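Local coordinates for protein piwi (PDB 6KR6) that binds piRNAs directly and, in complex with them, mediates the repression of transposable elements and their methylation-dependent silencing, at residues His306-Leu311 and Val329-Leu334; Gly112-Gly117 and Asn165-Arg170. All coordinates share one frame; numbering follows the deposited sequence.

Contact 1 (His306-Leu311 and Val329-Leu334)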
ATOM      1  N   HIS A 306      18.464  25.108 -28.710  1.00186.70           N
ATOM      2  CA  HIS A 306      19.548  25.910 -28.161  1.00183.36           C
ATOM      3  C   HIS A 306      19.105  27.289 -27.690  1.00187.65           C
ATOM      4  O   HIS A 306      19.889  27.980 -27.031  1.00189.16           O
ATOM      5  CB  HIS A 306      20.667  26.068 -29.198  1.00182.99           C
ATOM      6  N   ASN A 307      17.879  27.707 -28.005  1.00190.22           N
ATOM      7  CA  ASN A 307      17.394  29.029 -27.632  1.00192.68           C
ATOM      8  C   ASN A 307      16.601  29.040 -26.331  1.00192.64           C
ATOM      9  O   ASN A 307      16.248  30.124 -25.852  1.00193.92           O
ATOM     10  CB  ASN A 307      16.525  29.608 -28.756  1.00193.82           C
ATOM     11  N   GLN A 308      16.321  27.877 -25.748  1.00189.74           N
ATOM     12  CA  GLN A 308      15.487  27.816 -24.558  1.00186.19           C
ATOM     13  C   GLN A 308      16.198  28.437 -23.357  1.00190.03           C
ATOM     14  O   GLN A 308      17.431  28.434 -23.283  1.00189.58           O
ATOM     15  CB  GLN A 308      15.112  26.368 -24.252  1.00184.68           C
ATOM     16  CG  GLN A 308      16.307  25.433 -24.118  1.00187.64           C
ATOM     17  CD  GLN A 308      15.891  23.986 -23.951  1.00188.44           C
ATOM     18  OE1 GLN A 308      14.970  23.678 -23.197  1.00188.21           O
ATOM     19  NE2 GLN A 308      16.561  23.090 -24.666  1.00188.88           N
ATOM     20  N   PRO A 309      15.435  28.994 -22.402  1.00190.48           N
ATOM     21  CA  PRO A 309      16.057  29.544 -21.189  1.00188.59           C
ATOM     22  C   PRO A 309      16.511  28.447 -20.238  1.00192.08           C
ATOM     23  O   PRO A 309      16.461  27.265 -20.583  1.00191.65           O
ATOM     24  CB  PRO A 309      14.937  30.393 -20.580  1.00186.54           C
ATOM     25  CG  PRO A 309      13.687  29.709 -21.020  1.00184.35           C
ATOM     26  CD  PRO A 309      13.973  29.187 -22.407  1.00189.52           C
ATOM     27  N   LEU A 310      16.972  28.822 -19.044  1.00193.63           N
ATOM     28  CA  LEU A 310      17.413  27.857 -18.045  1.00190.32           C
ATOM     29  C   LEU A 310      16.554  27.978 -16.794  1.00185.31           C
ATOM     30  O   LEU A 310      16.162  29.081 -16.408  1.00183.78           O
ATOM     31  CB  LEU A 310      18.887  28.071 -17.686  1.00188.88           C
ATOM     32  CG  LEU A 310      19.931  27.265 -18.461  1.00190.89           C
ATOM     33  CD1 LEU A 310      19.824  27.503 -19.958  1.00190.08           C
ATOM     34  CD2 LEU A 310      21.317  27.619 -17.963  1.00191.29           C
ATOM     35  N   LEU A 311      16.255  26.851 -16.157  1.00188.34           N
ATOM     36  CA  LEU A 311      15.511  26.866 -14.905  1.00188.13           C
ATOM     37  C   LEU A 311      16.508  26.843 -13.753  1.00185.09           C
ATOM     38  O   LEU A 311      17.327  25.926 -13.662  1.00183.97           O
ATOM     39  CB  LEU A 311      14.556  25.673 -14.821  1.00188.19           C
ATOM     40  CG  LEU A 311      13.661  25.401 -16.034  1.00180.17           C
ATOM     41  CD1 LEU A 311      12.823  24.154 -15.804  1.00181.15           C
ATOM     42  CD2 LEU A 311      12.774  26.596 -16.345  1.00178.87           C
ATOM     43  N   VAL A 329      21.031  24.362 -12.269  1.00188.01           N
ATOM     44  CA  VAL A 329      20.555  24.960 -13.512  1.00188.87           C
ATOM     45  C   VAL A 329      20.125  23.826 -14.434  1.00191.36           C
ATOM     46  O   VAL A 329      20.964  23.039 -14.891  1.00192.81           O
ATOM     47  CB  VAL A 329      21.623  25.836 -14.180  1.00189.06           C
ATOM     48  CG1 VAL A 329      21.301  27.309 -13.971  1.00188.94           C
ATOM     49  CG2 VAL A 329      22.993  25.514 -13.606  1.00193.15           C
ATOM     50  N   LEU A 330      18.828  23.747 -14.712  1.00192.46           N
ATOM     51  CA  LEU A 330      18.223  22.664 -15.468  1.00191.52           C
ATOM     52  C   LEU A 330      17.754  23.162 -16.830  1.00191.89           C
ATOM     53  O   LEU A 330      17.494  24.353 -17.029  1.00189.68           O
ATOM     54  CB  LEU A 330      17.041  22.068 -14.698  1.00184.83           C
ATOM     55  CG  LEU A 330      17.253  21.869 -13.196  1.00183.29           C
ATOM     56  CD1 LEU A 330      15.925  21.641 -12.494  1.00186.18           C
ATOM     57  CD2 LEU A 330      18.203  20.711 -12.938  1.00187.17           C
ATOM     58  N   ILE A 331      17.634  22.226 -17.760  1.00194.14           N
ATOM     59  CA  ILE A 331      17.199  22.510 -19.125  1.00193.51           C
ATOM     60  C   ILE A 331      15.723  22.143 -19.240  1.00192.95           C
ATOM     61  O   ILE A 331      15.350  21.015 -18.886  1.00192.85           O
ATOM     62  CB  ILE A 331      18.039  21.740 -20.162  1.00189.46           C
ATOM     63  CG1 ILE A 331      19.377  22.445 -20.412  1.00190.18           C
ATOM     64  CG2 ILE A 331      17.277  21.592 -21.471  1.00192.18           C
ATOM     65  CD1 ILE A 331      20.393  22.300 -19.294  1.00190.67           C
ATOM     66  N   PRO A 332      14.862  23.053 -19.707  1.00190.45           N
ATOM     67  CA  PRO A 332      13.426  22.731 -19.791  1.00186.12           C
ATOM     68  C   PRO A 332      13.119  21.541 -20.680  1.00188.99           C
ATOM     69  O   PRO A 332      12.169  20.799 -20.401  1.00186.47           O
ATOM     70  CB  PRO A 332      12.813  24.024 -20.347  1.00185.32           C
ATOM     71  CG  PRO A 332      13.784  25.095 -19.975  1.00184.64           C
ATOM     72  CD  PRO A 332      15.138  24.454 -20.060  1.00189.18           C
ATOM     73  N   GLU A 333      13.895  21.335 -21.746  1.00192.81           N
ATOM     74  CA  GLU A 333      13.695  20.174 -22.604  1.00191.80           C
ATOM     75  C   GLU A 333      13.927  18.866 -21.857  1.00194.52           C
ATOM     76  O   GLU A 333      13.457  17.814 -22.306  1.00192.09           O
ATOM     77  CB  GLU A 333      14.624  20.272 -23.820  1.00191.83           C
ATOM     78  CG  GLU A 333      14.394  19.225 -24.900  1.00194.24           C
ATOM     79  CD  GLU A 333      15.329  19.394 -26.083  1.00191.52           C
ATOM     80  OE1 GLU A 333      16.010  20.440 -26.159  1.00188.58           O
ATOM     81  OE2 GLU A 333      15.385  18.484 -26.936  1.00192.28           O
ATOM     82  N   LEU A 334      14.617  18.910 -20.718  1.00197.15           N
ATOM     83  CA  LEU A 334      14.963  17.715 -19.958  1.00195.91           C
ATOM     84  C   LEU A 334      14.255  17.642 -18.610  1.00193.51           C
ATOM     85  O   LEU A 334      14.640  16.828 -17.764  1.00194.47           O
ATOM     86  CB  LEU A 334      16.478  17.646 -19.754  1.00194.94           C
ATOM     87  CG  LEU A 334      17.350  17.924 -20.980  1.00194.58           C
ATOM     88  CD1 LEU A 334      18.823  17.735 -20.646  1.00198.35           C
ATOM     89  CD2 LEU A 334      16.941  17.047 -22.155  1.00195.67           C
TER
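The flat amide of Gln308 meets Glu333 at its edge and Ile331 over one face. At the edge, Gln308 OE1 accepts the backbone N of Glu333 in the carbonyl plane, on a lone pair, at 3.0 Å, while Glu333 CB sits close to the amide plane near OE1 and NE2 of Gln308. Over the face, Ile331 CG2 stands 3.6 Å from Gln308 OE1, displaced toward the O/N end of the group, and Pro332 CD reaches Gln308 OE1 (3.2 Å) from that same side. The Glu333 carboxylate plane lies 24° from the amide, and the bond from Gln308 NE2 to Glu333 OE1 is weak (3.1 Å); the stronger partner of NE2 is the carbonyl of Asp305. Gln308 CG lies between the backbone N and the carbonyl carbon (chi1 55°), and the extended chain beyond it crosses the Glu333 side chain at about a right angle. Farther along, Leu311 and Leu330 form an antiparallel hydrogen-bonded pair, with Leu311 N to Leu330 O at 2.9 Å and Leu330 N to Leu311 O at 2.8 Å. Leu311 CG packs on Pro332 CG at 4.0 Å, a cluster continued by Ile231 and Cys335; Leu310 CD2 meets Val329 CG1, and Phe291 touches both side chains. Main-chain bonds thus join two PAZ strands, and Gln308 carries the polar link on into the 3-10 turn. Asp305 N also donates to Glu333 OE1, which would be expected to stabilise the carboxylate's negative charge.

Contact 2 (Gly112-Gly117 and Asn165-Arg170)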
ATOM      1  N   GLY A 112      35.893 -11.072  -5.979  1.00127.16           N
ATOM      2  CA  GLY A 112      35.232  -9.791  -5.808  1.00124.73           C
ATOM      3  C   GLY A 112      35.439  -9.268  -4.399  1.00116.38           C
ATOM      4  O   GLY A 112      35.340 -10.011  -3.422  1.00113.90           O
ATOM      5  N   TYR A 113      35.761  -7.981  -4.294  1.00105.94           N
ATOM      6  CA  TYR A 113      35.969  -7.363  -2.994  1.00110.67           C
ATOM      7  C   TYR A 113      35.371  -5.965  -3.005  1.00108.51           C
ATOM      8  O   TYR A 113      35.255  -5.329  -4.055  1.00110.90           O
ATOM      9  CB  TYR A 113      37.461  -7.315  -2.615  1.00113.04           C
ATOM     10  CG  TYR A 113      38.307  -6.362  -3.432  1.00114.01           C
ATOM     11  CD1 TYR A 113      38.917  -6.776  -4.610  1.00112.86           C
ATOM     12  CD2 TYR A 113      38.510  -5.053  -3.014  1.00106.10           C
ATOM     13  CE1 TYR A 113      39.693  -5.908  -5.355  1.00108.72           C
ATOM     14  CE2 TYR A 113      39.284  -4.179  -3.753  1.00102.65           C
ATOM     15  CZ  TYR A 113      39.873  -4.613  -4.921  1.00102.90           C
ATOM     16  OH  TYR A 113      40.644  -3.746  -5.658  1.00101.40           O
ATOM     17  N   LEU A 114      34.988  -5.494  -1.822  1.00111.41           N
ATOM     18  CA  LEU A 114      34.373  -4.181  -1.652  1.00114.30           C
ATOM     19  C   LEU A 114      35.330  -3.315  -0.846  1.00110.60           C
ATOM     20  O   LEU A 114      35.578  -3.590   0.332  1.00 98.74           O
ATOM     21  CB  LEU A 114      33.016  -4.296  -0.958  1.00108.11           C
ATOM     22  CG  LEU A 114      32.048  -5.312  -1.569  1.00115.62           C
ATOM     23  CD1 LEU A 114      30.745  -5.345  -0.789  1.00110.27           C
ATOM     24  CD2 LEU A 114      31.795  -5.002  -3.035  1.00112.81           C
ATOM     25  N   PHE A 115      35.864  -2.271  -1.472  1.00111.12           N
ATOM     26  CA  PHE A 115      36.840  -1.398  -0.835  1.00108.17           C
ATOM     27  C   PHE A 115      36.358   0.040  -0.938  1.00108.66           C
ATOM     28  O   PHE A 115      36.033   0.507  -2.034  1.00107.31           O
ATOM     29  CB  PHE A 115      38.218  -1.551  -1.485  1.00112.64           C
ATOM     30  CG  PHE A 115      39.311  -0.814  -0.769  1.00102.92           C
ATOM     31  CD1 PHE A 115      39.508  -0.994   0.589  1.00107.48           C
ATOM     32  CD2 PHE A 115      40.154   0.043  -1.456  1.00105.44           C
ATOM     33  CE1 PHE A 115      40.513  -0.321   1.253  1.00108.53           C
ATOM     34  CE2 PHE A 115      41.166   0.718  -0.799  1.00113.55           C
ATOM     35  CZ  PHE A 115      41.346   0.534   0.559  1.00113.67           C
ATOM     36  N   ASP A 116      36.304   0.738   0.195  1.00111.73           N
ATOM     37  CA  ASP A 116      35.874   2.132   0.187  1.00114.07           C
ATOM     38  C   ASP A 116      37.033   3.109   0.355  1.00109.50           C
ATOM     39  O   ASP A 116      36.801   4.311   0.511  1.00112.24           O
ATOM     40  CB  ASP A 116      34.823   2.378   1.272  1.00116.77           C
ATOM     41  CG  ASP A 116      35.431   2.508   2.652  1.00109.39           C
ATOM     42  OD1 ASP A 116      36.440   1.827   2.923  1.00105.55           O
ATOM     43  OD2 ASP A 116      34.901   3.294   3.467  1.00114.02           O
ATOM     44  N   GLY A 117      38.270   2.623   0.310  1.00106.53           N
ATOM     45  CA  GLY A 117      39.423   3.416   0.672  1.00106.91           C
ATOM     46  C   GLY A 117      39.883   3.213   2.100  1.00111.36           C
ATOM     47  O   GLY A 117      40.988   3.647   2.447  1.00116.25           O
ATOM     48  N   ASN A 165      23.606  -6.649  -0.309  1.00 99.60           N
ATOM     49  CA  ASN A 165      22.904  -5.723  -1.191  1.00 96.79           C
ATOM     50  C   ASN A 165      23.865  -5.046  -2.159  1.00 99.28           C
ATOM     51  O   ASN A 165      23.554  -4.899  -3.345  1.00 99.91           O
ATOM     52  CB  ASN A 165      22.152  -4.679  -0.366  1.00 96.39           C
ATOM     53  CG  ASN A 165      20.651  -4.874  -0.410  1.00102.37           C
ATOM     54  OD1 ASN A 165      20.075  -5.549   0.444  1.00107.84           O
ATOM     55  ND2 ASN A 165      20.007  -4.282  -1.409  1.00 98.76           N
ATOM     56  N   LEU A 166      25.035  -4.625  -1.672  1.00 96.49           N
ATOM     57  CA  LEU A 166      26.014  -4.016  -2.567  1.00 97.71           C
ATOM     58  C   LEU A 166      26.500  -5.012  -3.615  1.00 97.02           C
ATOM     59  O   LEU A 166      26.678  -4.655  -4.786  1.00 95.02           O
ATOM     60  CB  LEU A 166      27.186  -3.452  -1.765  1.00 95.17           C
ATOM     61  CG  LEU A 166      27.107  -1.955  -1.458  1.00102.46           C
ATOM     62  CD1 LEU A 166      27.121  -1.147  -2.748  1.00107.74           C
ATOM     63  CD2 LEU A 166      25.869  -1.629  -0.636  1.00103.99           C
ATOM     64  N   ILE A 167      26.703  -6.270  -3.217  1.00 96.42           N
ATOM     65  CA  ILE A 167      27.127  -7.298  -4.168  1.00 89.44           C
ATOM     66  C   ILE A 167      26.064  -7.501  -5.242  1.00 94.96           C
ATOM     67  O   ILE A 167      26.362  -7.554  -6.444  1.00 97.01           O
ATOM     68  CB  ILE A 167      27.438  -8.613  -3.431  1.00 87.95           C
ATOM     69  CG1 ILE A 167      28.682  -8.459  -2.554  1.00 97.71           C
ATOM     70  CG2 ILE A 167      27.606  -9.756  -4.422  1.00 97.74           C
ATOM     71  CD1 ILE A 167      28.944  -9.647  -1.657  1.00 95.39           C
ATOM     72  N   LEU A 168      24.802  -7.614  -4.823  1.00 97.97           N
ATOM     73  CA  LEU A 168      23.731  -7.836  -5.786  1.00 98.00           C
ATOM     74  C   LEU A 168      23.531  -6.628  -6.692  1.00 95.58           C
ATOM     75  O   LEU A 168      23.207  -6.796  -7.868  1.00 92.87           O
ATOM     76  CB  LEU A 168      22.434  -8.191  -5.061  1.00 97.40           C
ATOM     77  CG  LEU A 168      22.461  -9.543  -4.345  1.00 93.97           C
ATOM     78  CD1 LEU A 168      21.089  -9.884  -3.788  1.00104.33           C
ATOM     79  CD2 LEU A 168      22.957 -10.640  -5.276  1.00 95.88           C
ATOM     80  N   ARG A 169      23.730  -5.412  -6.177  1.00 94.77           N
ATOM     81  CA  ARG A 169      23.654  -4.233  -7.037  1.00 96.92           C
ATOM     82  C   ARG A 169      24.788  -4.222  -8.055  1.00101.37           C
ATOM     83  O   ARG A 169      24.578  -3.883  -9.229  1.00102.40           O
ATOM     84  CB  ARG A 169      23.680  -2.959  -6.191  1.00102.08           C
ATOM     85  CG  ARG A 169      22.425  -2.722  -5.363  1.00106.46           C
ATOM     86  CD  ARG A 169      22.487  -1.383  -4.642  1.00115.63           C
ATOM     87  NE  ARG A 169      22.508  -0.264  -5.580  1.00120.97           N
ATOM     88  CZ  ARG A 169      22.644   1.010  -5.226  1.00127.10           C
ATOM     89  NH1 ARG A 169      22.777   1.335  -3.947  1.00132.83           N
ATOM     90  NH2 ARG A 169      22.650   1.959  -6.152  1.00121.79           N
ATOM     91  N   ARG A 170      25.997  -4.590  -7.622  1.00101.05           N
ATOM     92  CA  ARG A 170      27.115  -4.715  -8.552  1.00100.80           C
ATOM     93  C   ARG A 170      26.806  -5.732  -9.644  1.00102.14           C
ATOM     94  O   ARG A 170      27.190  -5.545 -10.805  1.00104.30           O
ATOM     95  CB  ARG A 170      28.378  -5.109  -7.787  1.00101.56           C
ATOM     96  CG  ARG A 170      29.653  -5.122  -8.613  1.00108.21           C
ATOM     97  CD  ARG A 170      30.839  -5.536  -7.752  1.00114.81           C
ATOM     98  NE  ARG A 170      32.068  -5.677  -8.525  1.00132.68           N
ATOM     99  CZ  ARG A 170      33.218  -6.111  -8.022  1.00134.17           C
ATOM    100  NH1 ARG A 170      33.297  -6.449  -6.742  1.00120.76           N
ATOM    101  NH2 ARG A 170      34.290  -6.210  -8.796  1.00135.85           N
TER
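Leu114 makes the closely packed part of this contact, sending CD1 from the edge strand 114-115 onto helix 158-172. Leu114 CD1 is 4.1 Å from both Leu166 CB and Ile167 CG1, on two consecutive helix residues. Leu114 CG lies anti to its carbonyl carbon, beside the backbone N (chi1 -51°), and the side chain crosses that of Ile167 at about a right angle but meets Leu166 obliquely. Ile167 is buried, though Leu166 is exposed, and Trp389, from a loop beyond helix 380-388, lies against both Leu114 and Ile167, so that the hydrophobic patch draws on three separate parts of the chain. The other half is looser, and Arg170 there is solvent-exposed. Arg170 lies one turn along the helix from Leu166; its CG is anti to the backbone N (chi1 -173°), and the chain runs extended from CG to NE toward Gly112 and Tyr113. There Arg170 NH1 comes to 3.5 Å from Tyr113 O, which approaches the guanidinium obliquely, and no hydrogen bond forms. Tyr113 N lies at the guanidinium edge, in its plane, 3.8 Å from Arg170 NH1, and Gly112 CA is 4.0 Å from the same nitrogen. Trp389 also touches Arg170, thereby bordering both halves. With no hydrogen bond or salt bridge between the segments, the helix meets an outermost strand of the five-stranded N-terminal sheet by apolar contacts of Leu114 and by burial of part of the Arg170 side chain, and the arginine's positive charge can add at most a weak electrostatic attraction to the Tyr113 carbonyl.

Overall arrangement
Contact 2 closes before contact 1 opens along the chain, and the two share no strand or helix. Their centres are 37 Å apart and their nearest atoms about 20 Å. Contact 2 sets an outer strand of the N-terminal domain's antiparallel sheet against helix 158-172, joining separate elements through side chains. Contact 1 lies inside the PAZ domain, where strand 310-312 is the middle member of a small antiparallel sheet and 329-330 an outer one. Both lie some 30 Å or more from the bound nucleic acid at their nearest atoms, so each belongs to the packing of its own region of this multidomain Argonaute-family protein, away from the RNA.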